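PDB 4WOK: UDP-glucose 4-epimerase from Brucella ovis, which probably interconverts UDP-glucose and UDP-galactose by inverting the configuration at C4 of the sugar, with bound NAD as the cofactor. Local coordinates for residues A[11-23]-A[35-48]. The protein carries 2 engineered substitutions. Numbering follows the deposited sequence.
Sequences ANNVLVVGGAGFI and GYAPVVYDNLSTGH. With NAD (nicotinamide-adenine-dinucleotide), chain B.
Val16 N to Val39 O, at 2.7 Å, is one rung of the parallel ladder between strands 13-17 and 37-42, the two strands of the first beta-alpha-beta unit of a Rossmann fold. The ladder runs from Asn12 O to Gly18 N. On one face Val14 and Val16 lie beside Tyr36 and Pro38, against helix 22-33; a chi1 of 172° sets Val14 CG1 anti to the backbone N and turns CG2 to the side of that N, where it comes obliquely to Tyr36 CD1 at 3.6 Å. On the other face Leu15 sets CD1 against Val39 CG1 and Tyr41 CB, and Val39 and Tyr41 pack on helix 65-75.

The Asn12 end is looser and partly exposed. There the side-chain amide reaches across to the other segment, and ND2 meets Gly35 O in the carbonyl plane at 2.8 Å, tying the residue before strand 13-17 to the Schellman turn that ends helix 22-33.

Packing is tight at the opposite end, where the glycine-rich turn, consistent with a GxGxxG motif, meets the loop after Asp42. Val40 CG1 presses on Gly19 C at 3.5 Å, and Ala20 CB rests on Leu44 CD2. Phe22 N and Ile23 N, at the start of the helix, each bind a different NAD phosphate. Asp42 grips the adenosine ribose: OD1 takes O2B, while OD2 takes O3B at 2.6 Å and also accepts Ala20 N from above the carboxylate plane, at 2.9 Å.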
# COMPACT_ATOMS: atom_id res chain seq x y z
N ALA A 11 -17.31 -7.32 -18.59
CA ALA A 11 -16.43 -8.13 -19.43
C ALA A 11 -15.10 -8.34 -18.73
O ALA A 11 -14.92 -9.32 -18.01
CB ALA A 11 -16.23 -7.48 -20.80
N ASN A 12 -14.16 -7.44 -18.95
CA ASN A 12 -12.88 -7.59 -18.27
C ASN A 12 -12.27 -6.25 -17.86
O ASN A 12 -11.10 -6.21 -17.50
CB ASN A 12 -11.90 -8.39 -19.14
CG ASN A 12 -11.38 -7.60 -20.32
OD1 ASN A 12 -12.07 -6.73 -20.85
ND2 ASN A 12 -10.15 -7.90 -20.75
N ASN A 13 -13.06 -5.17 -17.88
CA ASN A 13 -12.56 -3.89 -17.32
C ASN A 13 -12.45 -3.97 -15.80
O ASN A 13 -13.38 -4.43 -15.13
CB ASN A 13 -13.48 -2.72 -17.71
CG ASN A 13 -13.45 -2.42 -19.19
OD1 ASN A 13 -12.41 -2.54 -19.85
ND2 ASN A 13 -14.60 -2.01 -19.73
N VAL A 14 -11.33 -3.51 -15.27
CA VAL A 14 -11.15 -3.41 -13.83
C VAL A 14 -10.79 -1.96 -13.54
O VAL A 14 -9.85 -1.43 -14.11
CB VAL A 14 -10.07 -4.38 -13.31
CG1 VAL A 14 -9.76 -4.11 -11.84
CG2 VAL A 14 -10.56 -5.82 -13.49
N LEU A 15 -11.59 -1.31 -12.71
CA LEU A 15 -11.36 0.10 -12.41
C LEU A 15 -10.33 0.22 -11.29
O LEU A 15 -10.54 -0.25 -10.17
CB LEU A 15 -12.67 0.79 -12.01
CG LEU A 15 -12.54 2.30 -11.80
CD1 LEU A 15 -12.32 2.98 -13.15
CD2 LEU A 15 -13.81 2.82 -11.12
N VAL A 16 -9.20 0.83 -11.60
CA VAL A 16 -8.13 0.98 -10.63
C VAL A 16 -8.09 2.43 -10.19
O VAL A 16 -7.51 3.30 -10.86
CB VAL A 16 -6.77 0.55 -11.20
CG1 VAL A 16 -5.72 0.55 -10.10
CG2 VAL A 16 -6.89 -0.86 -11.83
N VAL A 17 -8.74 2.68 -9.07
CA VAL A 17 -8.85 4.01 -8.52
C VAL A 17 -7.56 4.33 -7.76
O VAL A 17 -7.16 3.58 -6.88
CB VAL A 17 -10.09 4.09 -7.61
CG1 VAL A 17 -10.25 5.47 -7.09
CG2 VAL A 17 -11.34 3.70 -8.42
N GLY A 18 -6.89 5.43 -8.10
CA GLY A 18 -5.55 5.67 -7.58
C GLY A 18 -4.50 4.92 -8.40
O GLY A 18 -3.36 4.74 -7.97
N GLY A 19 -4.89 4.49 -9.60
CA GLY A 19 -4.04 3.67 -10.46
C GLY A 19 -2.86 4.36 -11.14
O GLY A 19 -2.09 3.70 -11.86
N ALA A 20 -2.70 5.66 -10.93
CA ALA A 20 -1.53 6.37 -11.45
C ALA A 20 -0.40 6.45 -10.41
O ALA A 20 0.70 6.96 -10.69
CB ALA A 20 -1.94 7.79 -11.89
N GLY A 21 -0.68 5.95 -9.21
CA GLY A 21 0.30 5.99 -8.13
C GLY A 21 1.22 4.78 -8.12
O GLY A 21 1.23 3.98 -9.05
N PHE A 22 2.00 4.65 -7.06
CA PHE A 22 3.01 3.60 -6.94
C PHE A 22 2.39 2.18 -6.97
O PHE A 22 2.61 1.41 -7.92
CB PHE A 22 3.80 3.84 -5.64
CG PHE A 22 4.81 2.76 -5.30
CD1 PHE A 22 5.65 2.23 -6.27
CD2 PHE A 22 4.94 2.32 -3.99
CE1 PHE A 22 6.58 1.24 -5.94
CE2 PHE A 22 5.86 1.35 -3.66
CZ PHE A 22 6.69 0.81 -4.63
N ILE A 23 1.61 1.83 -5.96
CA ILE A 23 1.06 0.47 -5.92
C ILE A 23 -0.02 0.25 -7.00
O ILE A 23 -0.12 -0.85 -7.56
CB ILE A 23 0.47 0.18 -4.52
CG1 ILE A 23 1.54 0.45 -3.45
CG2 ILE A 23 0.00 -1.24 -4.41
CD1 ILE A 23 0.99 0.42 -2.02
N GLY A 35 -4.70 -10.44 -18.49
CA GLY A 35 -5.76 -10.36 -19.47
C GLY A 35 -6.91 -9.43 -19.13
O GLY A 35 -7.90 -9.38 -19.85
N TYR A 36 -6.80 -8.73 -18.01
CA TYR A 36 -7.78 -7.70 -17.70
C TYR A 36 -7.43 -6.41 -18.41
O TYR A 36 -6.29 -6.22 -18.86
CB TYR A 36 -7.87 -7.45 -16.19
CG TYR A 36 -8.47 -8.59 -15.41
CD1 TYR A 36 -9.85 -8.78 -15.37
CD2 TYR A 36 -7.67 -9.48 -14.72
CE1 TYR A 36 -10.41 -9.82 -14.66
CE2 TYR A 36 -8.21 -10.53 -14.00
CZ TYR A 36 -9.58 -10.69 -13.97
OH TYR A 36 -10.14 -11.73 -13.26
N ALA A 37 -8.41 -5.52 -18.53
CA ALA A 37 -8.18 -4.19 -19.04
C ALA A 37 -8.29 -3.20 -17.89
O ALA A 37 -9.39 -2.76 -17.54
CB ALA A 37 -9.17 -3.84 -20.15
N PRO A 38 -7.15 -2.87 -17.28
CA PRO A 38 -7.24 -1.86 -16.22
C PRO A 38 -7.68 -0.51 -16.77
O PRO A 38 -7.22 -0.07 -17.82
CB PRO A 38 -5.82 -1.81 -15.66
CG PRO A 38 -4.94 -2.20 -16.81
CD PRO A 38 -5.75 -3.25 -17.58
N VAL A 39 -8.58 0.13 -16.05
CA VAL A 39 -9.01 1.48 -16.34
C VAL A 39 -8.64 2.32 -15.14
O VAL A 39 -9.15 2.07 -14.05
CB VAL A 39 -10.52 1.57 -16.59
CG1 VAL A 39 -10.92 3.00 -16.89
CG2 VAL A 39 -10.92 0.64 -17.75
N VAL A 40 -7.78 3.31 -15.34
CA VAL A 40 -7.30 4.07 -14.18
C VAL A 40 -8.14 5.33 -13.99
O VAL A 40 -8.41 6.06 -14.94
CB VAL A 40 -5.80 4.44 -14.32
CG1 VAL A 40 -5.37 5.51 -13.27
CG2 VAL A 40 -4.93 3.21 -14.18
N TYR A 41 -8.57 5.55 -12.74
CA TYR A 41 -9.29 6.76 -12.35
C TYR A 41 -8.44 7.41 -11.26
O TYR A 41 -8.19 6.80 -10.23
CB TYR A 41 -10.70 6.42 -11.84
CG TYR A 41 -11.57 7.63 -11.53
CD1 TYR A 41 -11.49 8.27 -10.30
CD2 TYR A 41 -12.46 8.13 -12.48
CE1 TYR A 41 -12.29 9.41 -10.02
CE2 TYR A 41 -13.26 9.24 -12.21
CZ TYR A 41 -13.18 9.87 -10.98
OH TYR A 41 -13.97 10.98 -10.72
N ASP A 42 -7.96 8.62 -11.50
CA ASP A 42 -6.91 9.18 -10.63
C ASP A 42 -6.89 10.68 -10.79
O ASP A 42 -7.08 11.18 -11.91
CB ASP A 42 -5.55 8.59 -11.00
CG ASP A 42 -4.52 8.74 -9.90
OD1 ASP A 42 -4.18 9.90 -9.54
OD2 ASP A 42 -4.03 7.71 -9.39
N ASN A 43 -6.68 11.43 -9.71
CA ASN A 43 -6.72 12.88 -9.84
C ASN A 43 -5.33 13.50 -10.05
O ASN A 43 -5.20 14.72 -10.13
CB ASN A 43 -7.42 13.52 -8.63
CG ASN A 43 -6.65 13.38 -7.31
OD1 ASN A 43 -5.57 12.79 -7.24
ND2 ASN A 43 -7.22 13.94 -6.25
N LEU A 44 -4.32 12.63 -10.11
CA LEU A 44 -2.89 12.99 -10.29
C LEU A 44 -2.32 13.90 -9.21
O LEU A 44 -1.28 14.54 -9.41
CB LEU A 44 -2.66 13.64 -11.66
CG LEU A 44 -3.15 12.79 -12.84
CD1 LEU A 44 -2.86 13.50 -14.16
CD2 LEU A 44 -2.51 11.37 -12.83
N SER A 45 -2.96 13.92 -8.04
CA SER A 45 -2.46 14.72 -6.92
C SER A 45 -1.08 14.25 -6.44
O SER A 45 -0.22 15.08 -6.13
CB SER A 45 -3.45 14.67 -5.75
OG SER A 45 -3.76 13.33 -5.39
N THR A 46 -0.86 12.94 -6.37
CA THR A 46 0.46 12.41 -5.99
C THR A 46 0.96 11.37 -7.00
O THR A 46 2.13 10.99 -6.96
CB THR A 46 0.45 11.79 -4.58
OG1 THR A 46 -0.57 10.78 -4.50
CG2 THR A 46 0.19 12.85 -3.53
N GLY A 47 0.07 10.93 -7.88
CA GLY A 47 0.42 9.98 -8.92
C GLY A 47 0.86 10.66 -10.20
O GLY A 47 1.00 11.89 -10.24
N HIS A 48 1.04 9.87 -11.25
CA HIS A 48 1.70 10.35 -12.47
C HIS A 48 1.03 9.80 -13.71
O HIS A 48 0.93 8.59 -13.87
CB HIS A 48 3.18 9.97 -12.46
CG HIS A 48 3.88 10.38 -11.20
ND1 HIS A 48 4.25 11.69 -10.94
CD2 HIS A 48 4.21 9.67 -10.09
CE1 HIS A 48 4.80 11.75 -9.75
NE2 HIS A 48 4.79 10.55 -9.21
PA NAD B . 0.48 6.95 -4.09
O1A NAD B . 0.17 8.34 -3.55
O2A NAD B . 1.60 6.65 -5.03
O5B NAD B . -0.94 6.53 -4.99
C5B NAD B . -2.06 7.25 -4.54
C4B NAD B . -2.89 7.52 -5.82
O4B NAD B . -4.20 7.98 -5.48
C3B NAD B . -2.13 8.67 -6.50
O3B NAD B . -1.99 8.33 -7.86
C2B NAD B . -3.07 9.87 -6.29
O2B NAD B . -2.98 10.76 -7.33
C1B NAD B . -4.47 9.16 -6.27
N9A NAD B . -5.47 9.90 -5.47
C8A NAD B . -5.35 10.41 -4.16
N7A NAD B . -6.48 11.00 -3.74
C5A NAD B . -7.35 10.88 -4.83
C6A NAD B . -8.68 11.31 -5.02
N6A NAD B . -9.34 12.00 -4.02
N1A NAD B . -9.31 11.05 -6.19
C2A NAD B . -8.61 10.38 -7.15
N3A NAD B . -7.33 9.91 -7.12
C4A NAD B . -6.74 10.19 -5.91
O3 NAD B . 0.39 6.13 -2.71
PN NAD B . 0.65 4.53 -2.79
O1N NAD B . 0.59 3.84 -4.12
O2N NAD B . 1.68 4.30 -1.74
O5D NAD B . -0.59 3.77 -1.86
C5D NAD B . -1.81 3.96 -2.37
C4D NAD B . -2.75 3.12 -1.50
O4D NAD B . -1.94 2.13 -0.73
C3D NAD B . -3.40 4.03 -0.44
O3D NAD B . -4.66 3.48 -0.19
C2D NAD B . -2.47 3.81 0.76
O2D NAD B . -3.06 3.99 1.99
C1D NAD B . -2.29 2.28 0.60
N1N NAD B . -1.10 1.84 1.49
C2N NAD B . 0.18 2.18 1.06
C3N NAD B . 1.28 1.78 1.85
C7N NAD B . 2.67 2.14 1.40
O7N NAD B . 3.66 1.78 2.06
N7N NAD B . 2.82 2.88 0.24
C4N NAD B . 1.05 1.08 3.04
C5N NAD B . -0.24 0.76 3.45
C6N NAD B . -1.33 1.15 2.65